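Local coordinates for protein exonuclease mut-7 homolog (Aedes aegypti, PDB 7JW2) that probably trims the 3' ends of AGO1-bound microRNAs as a magnesium-using 3'-5' exoribonuclease, represented here by its exonuclease domain, at residues N48-I53 against M102-L107; P73-A77 against L107-N111; A2-R6 against L159-L163. Residues are numbered along the deposited sequence.

Interaction 1: residues N48-I53 against M102-L107; sequences NEVSLI and MFQKAL
This is strand-on-helix packing in the RNase H-like alpha/beta fold of the exonuclease domain: residues 48-53 run into strand 50-56 of the central sheet, and residues 102-107 close helix 96-106, which lies against the sheet. The short axes of strand 50-53 and helix 102-106 approach to 10.9 Å, with N-to-C directions 124° apart (signed crossing angle -124°). Ser-51 (phi/psi -97/-53) and Leu-52 both face Glu-39 in a classic beta bulge. Consistent with that extra residue, Val-50 and Ile-53, three positions apart, both direct CA-to-CB toward the helix.

Val-50 is the central bump. With chi1 t, Val-50 CG2 enters a hollow walled by Phe-103 CE1 (4.0 Å, at the ring edge), Ala-106 CB (4.1 Å) and Leu-107 CG (4.1 Å). Small Ala-106 forms the low point of that hollow. Ile-53 CD1 fills the neighbouring dip, 4.1 Å from Phe-103 CE1 and 3.9 Å from Leu-107 CD1; Leu-107 is the first residue to leave helical geometry. At the other end, Asn-48 CG rests 3.4 Å from Met-102 SD, and Asn-48 O lies 3.6 Å from Ala-106 CB. Trp-40 of strand 33-40 packs on Asn-48, Val-50, Met-102 and Ala-106.

The segments bury 329 Å² in total and share no direct hydrogen bond. Their polar link is water 1, which accepts from Val-50 N (2.9 Å) and donates to Ala-106 O (3.3 Å). The chemistry therefore implies adhesion mainly by apolar fit, with the Asn-48 amide packed on the Met-102 sulphur and a water joining Val-50 N to Ala-106 O, which stand 5.9 Å apart.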
loop_
_atom_site.group_PDB
_atom_site.type_symbol
_atom_site.label_atom_id
_atom_site.label_comp_id
_atom_site.label_asym_id
_atom_site.label_seq_id
_atom_site.Cartn_x
_atom_site.Cartn_y
_atom_site.Cartn_z
ATOM N N ASN A 48 -4.962 27.890 2.545
ATOM C CA ASN A 48 -3.777 27.119 2.882
ATOM C C ASN A 48 -3.705 25.858 2.029
ATOM O O ASN A 48 -4.731 25.257 1.692
ATOM C CB ASN A 48 -3.787 26.762 4.365
ATOM C CG ASN A 48 -3.317 27.906 5.234
ATOM O OD1 ASN A 48 -2.141 28.272 5.215
ATOM N ND2 ASN A 48 -4.230 28.477 6.000
ATOM N N GLU A 49 -2.481 25.476 1.656
ATOM C CA GLU A 49 -2.228 24.296 0.839
ATOM C C GLU A 49 -1.018 23.563 1.395
ATOM O O GLU A 49 -0.010 24.195 1.716
ATOM C CB GLU A 49 -1.979 24.677 -0.624
ATOM C CG GLU A 49 -3.232 25.021 -1.401
ATOM C CD GLU A 49 -2.961 25.137 -2.883
ATOM O OE1 GLU A 49 -3.707 24.531 -3.683
ATOM O OE2 GLU A 49 -1.990 25.832 -3.243
ATOM N N VAL A 50 -1.130 22.233 1.524
ATOM C CA VAL A 50 -0.042 21.412 2.052
ATOM C C VAL A 50 1.038 21.217 0.999
ATOM O O VAL A 50 0.746 20.919 -0.169
ATOM C CB VAL A 50 -0.572 20.042 2.514
ATOM C CG1 VAL A 50 0.550 19.237 3.198
ATOM C CG2 VAL A 50 -1.735 20.216 3.459
ATOM N N SER A 51 2.301 21.336 1.421
ATOM C CA SER A 51 3.430 20.959 0.578
ATOM C C SER A 51 3.937 19.555 0.894
ATOM O O SER A 51 4.036 18.717 -0.009
ATOM C CB SER A 51 4.566 21.989 0.727
ATOM O OG SER A 51 5.744 21.538 0.082
ATOM N N LEU A 52 4.246 19.287 2.166
ATOM C CA LEU A 52 4.797 18.016 2.617
ATOM C C LEU A 52 4.056 17.553 3.857
ATOM O O LEU A 52 3.623 18.372 4.665
ATOM C CB LEU A 52 6.290 18.124 2.984
ATOM C CG LEU A 52 7.298 18.485 1.893
ATOM C CD1 LEU A 52 8.682 18.587 2.517
ATOM C CD2 LEU A 52 7.295 17.452 0.782
ATOM N N ILE A 53 3.918 16.230 3.992
ATOM C CA ILE A 53 3.600 15.584 5.266
ATOM C C ILE A 53 4.713 14.593 5.569
ATOM O O ILE A 53 5.065 13.770 4.713
ATOM C CB ILE A 53 2.229 14.891 5.227
ATOM C CG1 ILE A 53 1.126 15.942 5.065
ATOM C CG2 ILE A 53 2.009 14.100 6.524
ATOM C CD1 ILE A 53 -0.211 15.337 4.724
ATOM N N MET A 102 -6.386 22.285 9.970
ATOM C CA MET A 102 -6.130 22.826 8.642
ATOM C C MET A 102 -6.221 21.752 7.560
ATOM O O MET A 102 -6.635 22.053 6.436
ATOM C CB MET A 102 -4.764 23.502 8.620
ATOM C CG MET A 102 -4.588 24.497 7.491
ATOM S SD MET A 102 -3.096 25.505 7.701
ATOM C CE MET A 102 -3.569 26.484 9.119
ATOM N N PHE A 103 -5.833 20.505 7.868
ATOM C CA PHE A 103 -6.018 19.412 6.910
ATOM C C PHE A 103 -7.479 19.268 6.506
ATOM O O PHE A 103 -7.779 18.892 5.368
ATOM C CB PHE A 103 -5.552 18.066 7.478
ATOM C CG PHE A 103 -4.060 17.922 7.645
ATOM C CD1 PHE A 103 -3.168 18.553 6.794
ATOM C CD2 PHE A 103 -3.555 17.112 8.649
ATOM C CE1 PHE A 103 -1.791 18.393 6.973
ATOM C CE2 PHE A 103 -2.191 16.945 8.828
ATOM C CZ PHE A 103 -1.306 17.602 7.997
ATOM N N GLN A 104 -8.411 19.501 7.440
ATOM C CA GLN A 104 -9.812 19.245 7.114
ATOM C C GLN A 104 -10.275 20.119 5.962
ATOM O O GLN A 104 -11.195 19.744 5.226
ATOM C CB GLN A 104 -10.710 19.447 8.338
ATOM C CG GLN A 104 -10.221 18.783 9.631
ATOM C CD GLN A 104 -10.237 17.250 9.620
ATOM O OE1 GLN A 104 -10.599 16.608 8.628
ATOM N NE2 GLN A 104 -9.849 16.657 10.747
ATOM N N LYS A 105 -9.632 21.268 5.765
ATOM C CA LYS A 105 -9.990 22.160 4.677
ATOM C C LYS A 105 -9.067 22.008 3.478
ATOM O O LYS A 105 -9.531 22.087 2.339
ATOM C CB LYS A 105 -9.989 23.623 5.155
ATOM C CG LYS A 105 -10.500 23.909 6.603
ATOM C CD LYS A 105 -11.589 22.959 7.152
ATOM C CE LYS A 105 -12.131 23.365 8.519
ATOM N NZ LYS A 105 -12.555 22.135 9.275
ATOM N N ALA A 106 -7.778 21.746 3.708
ATOM C CA ALA A 106 -6.824 21.649 2.611
ATOM C C ALA A 106 -6.794 20.262 1.979
ATOM O O ALA A 106 -6.549 20.130 0.774
ATOM C CB ALA A 106 -5.424 22.021 3.110
ATOM N N LEU A 107 -7.028 19.223 2.773
ATOM C CA LEU A 107 -6.944 17.836 2.321
ATOM C C LEU A 107 -8.099 17.084 2.956
ATOM O O LEU A 107 -7.905 16.267 3.862
ATOM C CB LEU A 107 -5.614 17.205 2.734
ATOM C CG LEU A 107 -4.301 17.366 1.984
ATOM C CD1 LEU A 107 -3.298 16.411 2.643
ATOM C CD2 LEU A 107 -4.429 17.066 0.507
HETATM O O HOH W 1 -3.442 20.941 0.271
#

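Interaction 2: residues P73-A77 against L107-N111; sequences PLDWA and LPSFN
In this alpha/beta exonuclease domain, the first turn of helix 73-84 packs against a type I beta turn, Leu-107 to Phe-110, that follows helix 96-106. The turn is closed by Phe-110 N to Leu-107 O (2.9 Å), while Ala-77 N to Pro-73 O (2.8 Å) sets the facing helical turn. The backbones run close: CA atoms are 5.2 Å apart for Pro-73 and Ser-109, and 4.8 Å for Trp-76 and Phe-110.

Trp-76 gives up 110 Å² of the 302 Å² buried on both sides. Its chi1 m and chi2 116° send the indole out across the turn, alongside the side chains of Leu-107 and Phe-110. Leu-107 (chi1 m, chi2 t) sets CD1 over one face of the six-membered ring of Trp-76, 3.9 Å from the centroid and 17° off the normal, a CH-pi contact. Phe-110, with chi1 t, meets the same ring obliquely: centroids 5.3 Å apart, planes at 48°, Trp-76 CE3 to Phe-110 CG 3.8 Å.

Ser-109, next in buried area at 76 Å², fits beside the helix backbone, its CB 3.9 Å from Trp-76 CB. Val-66 and Ile-53 also pack on Trp-76, joining it to the domain core, whereas Leu-74 and Ala-77 touch Leu-74 of the second subunit. Phe-110 (phi/psi -86/76) centres an inverse gamma turn, with a weak Asn-111 N to Ser-109 O bond of 3.0 Å. Ser-109 OG lies 3.3 Å from Pro-73 CB.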
loop_
_atom_site.group_PDB
_atom_site.type_symbol
_atom_site.label_atom_id
_atom_site.label_comp_id
_atom_site.label_asym_id
_atom_site.label_seq_id
_atom_site.Cartn_x
_atom_site.Cartn_y
_atom_site.Cartn_z
ATOM N N PRO A 73 -8.851 10.552 -2.990
ATOM C CA PRO A 73 -9.513 10.289 -1.698
ATOM C C PRO A 73 -9.255 8.904 -1.129
ATOM O O PRO A 73 -9.062 8.797 0.082
ATOM C CB PRO A 73 -10.996 10.507 -2.024
ATOM C CG PRO A 73 -10.968 11.562 -3.065
ATOM C CD PRO A 73 -9.788 11.187 -3.942
ATOM N N LEU A 74 -9.211 7.853 -1.962
ATOM C CA LEU A 74 -8.929 6.512 -1.449
ATOM C C LEU A 74 -7.554 6.452 -0.792
ATOM O O LEU A 74 -7.384 5.786 0.236
ATOM C CB LEU A 74 -9.030 5.487 -2.584
ATOM C CG LEU A 74 -8.685 4.006 -2.349
ATOM C CD1 LEU A 74 -7.187 3.709 -2.361
ATOM C CD2 LEU A 74 -9.319 3.507 -1.090
ATOM N N ASP A 75 -6.558 7.117 -1.383
ATOM C CA ASP A 75 -5.205 7.065 -0.830
ATOM C C ASP A 75 -5.148 7.735 0.537
ATOM O O ASP A 75 -4.585 7.180 1.499
ATOM C CB ASP A 75 -4.219 7.729 -1.805
ATOM C CG ASP A 75 -4.268 7.120 -3.195
ATOM O OD1 ASP A 75 -4.225 5.879 -3.335
ATOM O OD2 ASP A 75 -4.350 7.889 -4.183
ATOM N N TRP A 76 -5.745 8.924 0.656
ATOM C CA TRP A 76 -5.768 9.615 1.941
ATOM C C TRP A 76 -6.607 8.860 2.959
ATOM O O TRP A 76 -6.242 8.782 4.133
ATOM C CB TRP A 76 -6.281 11.049 1.773
ATOM C CG TRP A 76 -5.318 11.911 1.013
ATOM C CD1 TRP A 76 -5.520 12.504 -0.203
ATOM C CD2 TRP A 76 -3.988 12.258 1.416
ATOM N NE1 TRP A 76 -4.395 13.214 -0.573
ATOM C CE2 TRP A 76 -3.442 13.070 0.402
ATOM C CE3 TRP A 76 -3.209 11.965 2.542
ATOM C CZ2 TRP A 76 -2.152 13.590 0.482
ATOM C CZ3 TRP A 76 -1.930 12.483 2.617
ATOM C CH2 TRP A 76 -1.414 13.284 1.589
ATOM N N ALA A 77 -7.723 8.270 2.529
ATOM C CA ALA A 77 -8.516 7.487 3.462
ATOM C C ALA A 77 -7.734 6.281 3.962
ATOM O O ALA A 77 -7.878 5.880 5.126
ATOM C CB ALA A 77 -9.819 7.058 2.787
ATOM N N LEU A 107 -7.028 19.223 2.773
ATOM C CA LEU A 107 -6.944 17.836 2.321
ATOM C C LEU A 107 -8.099 17.084 2.956
ATOM O O LEU A 107 -7.905 16.267 3.862
ATOM C CB LEU A 107 -5.614 17.205 2.734
ATOM C CG LEU A 107 -4.301 17.366 1.984
ATOM C CD1 LEU A 107 -3.298 16.411 2.643
ATOM C CD2 LEU A 107 -4.429 17.066 0.507
ATOM N N PRO A 108 -9.332 17.359 2.523
ATOM C CA PRO A 108 -10.489 16.903 3.309
ATOM C C PRO A 108 -10.613 15.391 3.435
ATOM O O PRO A 108 -11.173 14.926 4.435
ATOM C CB PRO A 108 -11.680 17.511 2.554
ATOM C CG PRO A 108 -11.094 18.715 1.858
ATOM C CD PRO A 108 -9.728 18.265 1.429
ATOM N N SER A 109 -10.107 14.616 2.466
ATOM C CA SER A 109 -10.178 13.157 2.560
ATOM C C SER A 109 -9.220 12.584 3.598
ATOM O O SER A 109 -9.412 11.447 4.029
ATOM C CB SER A 109 -9.879 12.529 1.201
ATOM O OG SER A 109 -10.829 12.943 0.243
ATOM N N PHE A 110 -8.194 13.343 4.002
ATOM C CA PHE A 110 -7.254 12.924 5.044
ATOM C C PHE A 110 -7.876 13.323 6.373
ATOM O O PHE A 110 -7.491 14.303 7.017
ATOM C CB PHE A 110 -5.884 13.562 4.826
ATOM C CG PHE A 110 -4.832 13.095 5.797
ATOM C CD1 PHE A 110 -4.697 11.754 6.111
ATOM C CD2 PHE A 110 -3.987 14.011 6.420
ATOM C CE1 PHE A 110 -3.737 11.325 7.019
ATOM C CE2 PHE A 110 -3.018 13.579 7.322
ATOM C CZ PHE A 110 -2.899 12.236 7.619
ATOM N N ASN A 111 -8.866 12.532 6.777
ATOM C CA ASN A 111 -9.798 12.899 7.837
ATOM C C ASN A 111 -9.310 12.303 9.155
ATOM O O ASN A 111 -9.747 11.241 9.582
ATOM C CB ASN A 111 -11.197 12.413 7.459
ATOM C CG ASN A 111 -12.229 12.694 8.517
ATOM O OD1 ASN A 111 -12.342 13.813 9.002
ATOM N ND2 ASN A 111 -13.005 11.678 8.868
#

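Interaction 3: residues A2-R6 against L159-L163; sequences AHTLR and LGKKL
A surface contact between two irregular segments of the alpha/beta exonuclease fold joins the start of this fragment to the loop after helix 151-159: residues 2-6, ahead of strand 12-15, lie along residues 159-163. The helix gives way at Gly-160, whose phi/psi of 73/18 turns the chain into extended Lys-161 and Lys-162. The register pairs Ala-2 with Lys-162 and His-3 with Lys-161, each with CA atoms 5.3 Å apart.

One carbonyl serves two donors: Lys-162 O accepts from Ala-2 N (3.0 Å) and from His-3 N (2.8 Å, N-H...O angle 178°). His-3 buries the largest area here, 98 Å² of the summed 312 Å². Its chi1 t ring receives Leu-159 CD1 over one face, 3.8 Å from the centroid and 28° off the normal, a CH-pi contact, and its NE2 hydrogen-bonds Glu-194 of helix 179-205, so the segment is held to that helix too.

Lys-161 extends past the ring edge to two waters, both accepting from its NZ. Water 2 (2.8 Å from Lys-161 NZ) donates to Ala-2 O at 2.8 Å and bonds Thr-4 OG1 at 2.9 Å; water 3 (2.9 Å from Lys-161 NZ) reaches His-3 ND1 at 2.7 Å and accepts from Thr-4 N at 3.1 Å.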
loop_
_atom_site.group_PDB
_atom_site.type_symbol
_atom_site.label_atom_id
_atom_site.label_comp_id
_atom_site.label_asym_id
_atom_site.label_seq_id
_atom_site.Cartn_x
_atom_site.Cartn_y
_atom_site.Cartn_z
ATOM N N ALA A 2 22.010 22.689 14.290
ATOM C CA ALA A 2 23.188 21.903 14.645
ATOM C C ALA A 2 22.828 20.463 15.030
ATOM O O ALA A 2 23.638 19.556 14.835
ATOM C CB ALA A 2 23.952 22.576 15.762
ATOM N N HIS A 3 21.630 20.247 15.576
ATOM C CA HIS A 3 21.105 18.887 15.637
ATOM C C HIS A 3 20.973 18.336 14.223
ATOM O O HIS A 3 20.613 19.059 13.286
ATOM C CB HIS A 3 19.747 18.848 16.338
ATOM C CG HIS A 3 19.233 17.456 16.562
ATOM N ND1 HIS A 3 20.050 16.426 16.976
ATOM C CD2 HIS A 3 18.000 16.915 16.394
ATOM C CE1 HIS A 3 19.339 15.316 17.075
ATOM N NE2 HIS A 3 18.093 15.587 16.731
ATOM N N THR A 4 21.298 17.061 14.053
ATOM C CA THR A 4 21.231 16.421 12.749
ATOM C C THR A 4 20.516 15.083 12.860
ATOM O O THR A 4 20.436 14.486 13.937
ATOM C CB THR A 4 22.625 16.202 12.149
ATOM O OG1 THR A 4 23.427 15.476 13.087
ATOM C CG2 THR A 4 23.291 17.529 11.829
ATOM N N LEU A 5 20.004 14.615 11.720
ATOM C CA LEU A 5 19.319 13.331 11.655
ATOM C C LEU A 5 20.333 12.192 11.647
ATOM O O LEU A 5 21.212 12.142 10.782
ATOM C CB LEU A 5 18.448 13.269 10.400
ATOM C CG LEU A 5 17.719 11.957 10.103
ATOM C CD1 LEU A 5 16.769 11.619 11.235
ATOM C CD2 LEU A 5 16.972 12.039 8.775
ATOM N N ARG A 6 20.193 11.257 12.590
ATOM C CA ARG A 6 21.164 10.172 12.667
ATOM C C ARG A 6 20.922 9.074 11.642
ATOM O O ARG A 6 21.825 8.261 11.410
ATOM C CB ARG A 6 21.200 9.585 14.080
ATOM C CG ARG A 6 19.937 8.934 14.575
ATOM C CD ARG A 6 20.200 8.508 16.008
ATOM N NE ARG A 6 19.046 7.953 16.699
ATOM C CZ ARG A 6 18.566 6.735 16.480
ATOM N NH1 ARG A 6 19.123 5.955 15.560
ATOM N NH2 ARG A 6 17.522 6.295 17.173
ATOM N N LEU A 159 17.937 17.108 23.894
ATOM C CA LEU A 159 19.052 16.577 23.133
ATOM C C LEU A 159 20.324 17.407 23.209
ATOM O O LEU A 159 21.360 16.955 22.707
ATOM C CB LEU A 159 18.648 16.419 21.662
ATOM C CG LEU A 159 17.281 15.781 21.412
ATOM C CD1 LEU A 159 17.019 15.822 19.927
ATOM C CD2 LEU A 159 17.208 14.355 21.951
ATOM N N GLY A 160 20.285 18.591 23.814
ATOM C CA GLY A 160 21.502 19.351 24.034
ATOM C C GLY A 160 22.098 19.972 22.797
ATOM O O GLY A 160 23.276 20.347 22.806
ATOM N N LYS A 161 21.320 20.093 21.726
ATOM C CA LYS A 161 21.775 20.740 20.509
ATOM C C LYS A 161 20.733 21.744 20.038
ATOM O O LYS A 161 19.559 21.688 20.412
ATOM C CB LYS A 161 22.068 19.711 19.411
ATOM C CG LYS A 161 23.240 18.806 19.752
ATOM C CD LYS A 161 23.374 17.672 18.762
ATOM C CE LYS A 161 24.600 16.832 19.068
ATOM N NZ LYS A 161 25.102 16.133 17.856
ATOM N N LYS A 162 21.193 22.696 19.236
ATOM C CA LYS A 162 20.310 23.703 18.674
ATOM C C LYS A 162 19.571 23.132 17.466
ATOM O O LYS A 162 20.162 22.444 16.634
ATOM C CB LYS A 162 21.127 24.930 18.272
ATOM C CG LYS A 162 20.323 26.118 17.801
ATOM C CD LYS A 162 21.230 27.111 17.082
ATOM C CE LYS A 162 20.428 28.165 16.346
ATOM N NZ LYS A 162 19.702 29.056 17.295
ATOM N N LEU A 163 18.270 23.404 17.384
ATOM C CA LEU A 163 17.477 23.042 16.210
ATOM C C LEU A 163 17.614 24.143 15.164
ATOM O O LEU A 163 17.173 25.275 15.383
ATOM C CB LEU A 163 16.012 22.829 16.582
ATOM C CG LEU A 163 15.090 22.386 15.447
ATOM C CD1 LEU A 163 15.386 20.945 15.102
ATOM C CD2 LEU A 163 13.627 22.581 15.841
HETATM O O HOH W 2 24.681 16.972 15.214
HETATM O O HOH W 3 22.608 15.615 16.462
#

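In the fold
Interactions 1 and 2 form one continuous patch: their centres are 11 Å apart, they share Leu-107, and Ile-53 CD1 meets Trp-76 CH2 at 3.9 Å while Phe-103 CE2 meets Phe-110 CE2 at 3.8 Å. Their segments alternate along the chain (48-53, 73-77, 102-107, 107-111); strand 50-56, helix 73-84 and the end of helix 96-106 meet around one apolar region, as these contacts indicate. Interaction 3 lies across the chain's centre, with its centre about 27 Å from that of interaction 1 and 33 Å from that of interaction 2, and touches neither. Joining residues 2-6 to 159-163, it closes a long loop enclosing both, linking the start of the fragment to the later helical part.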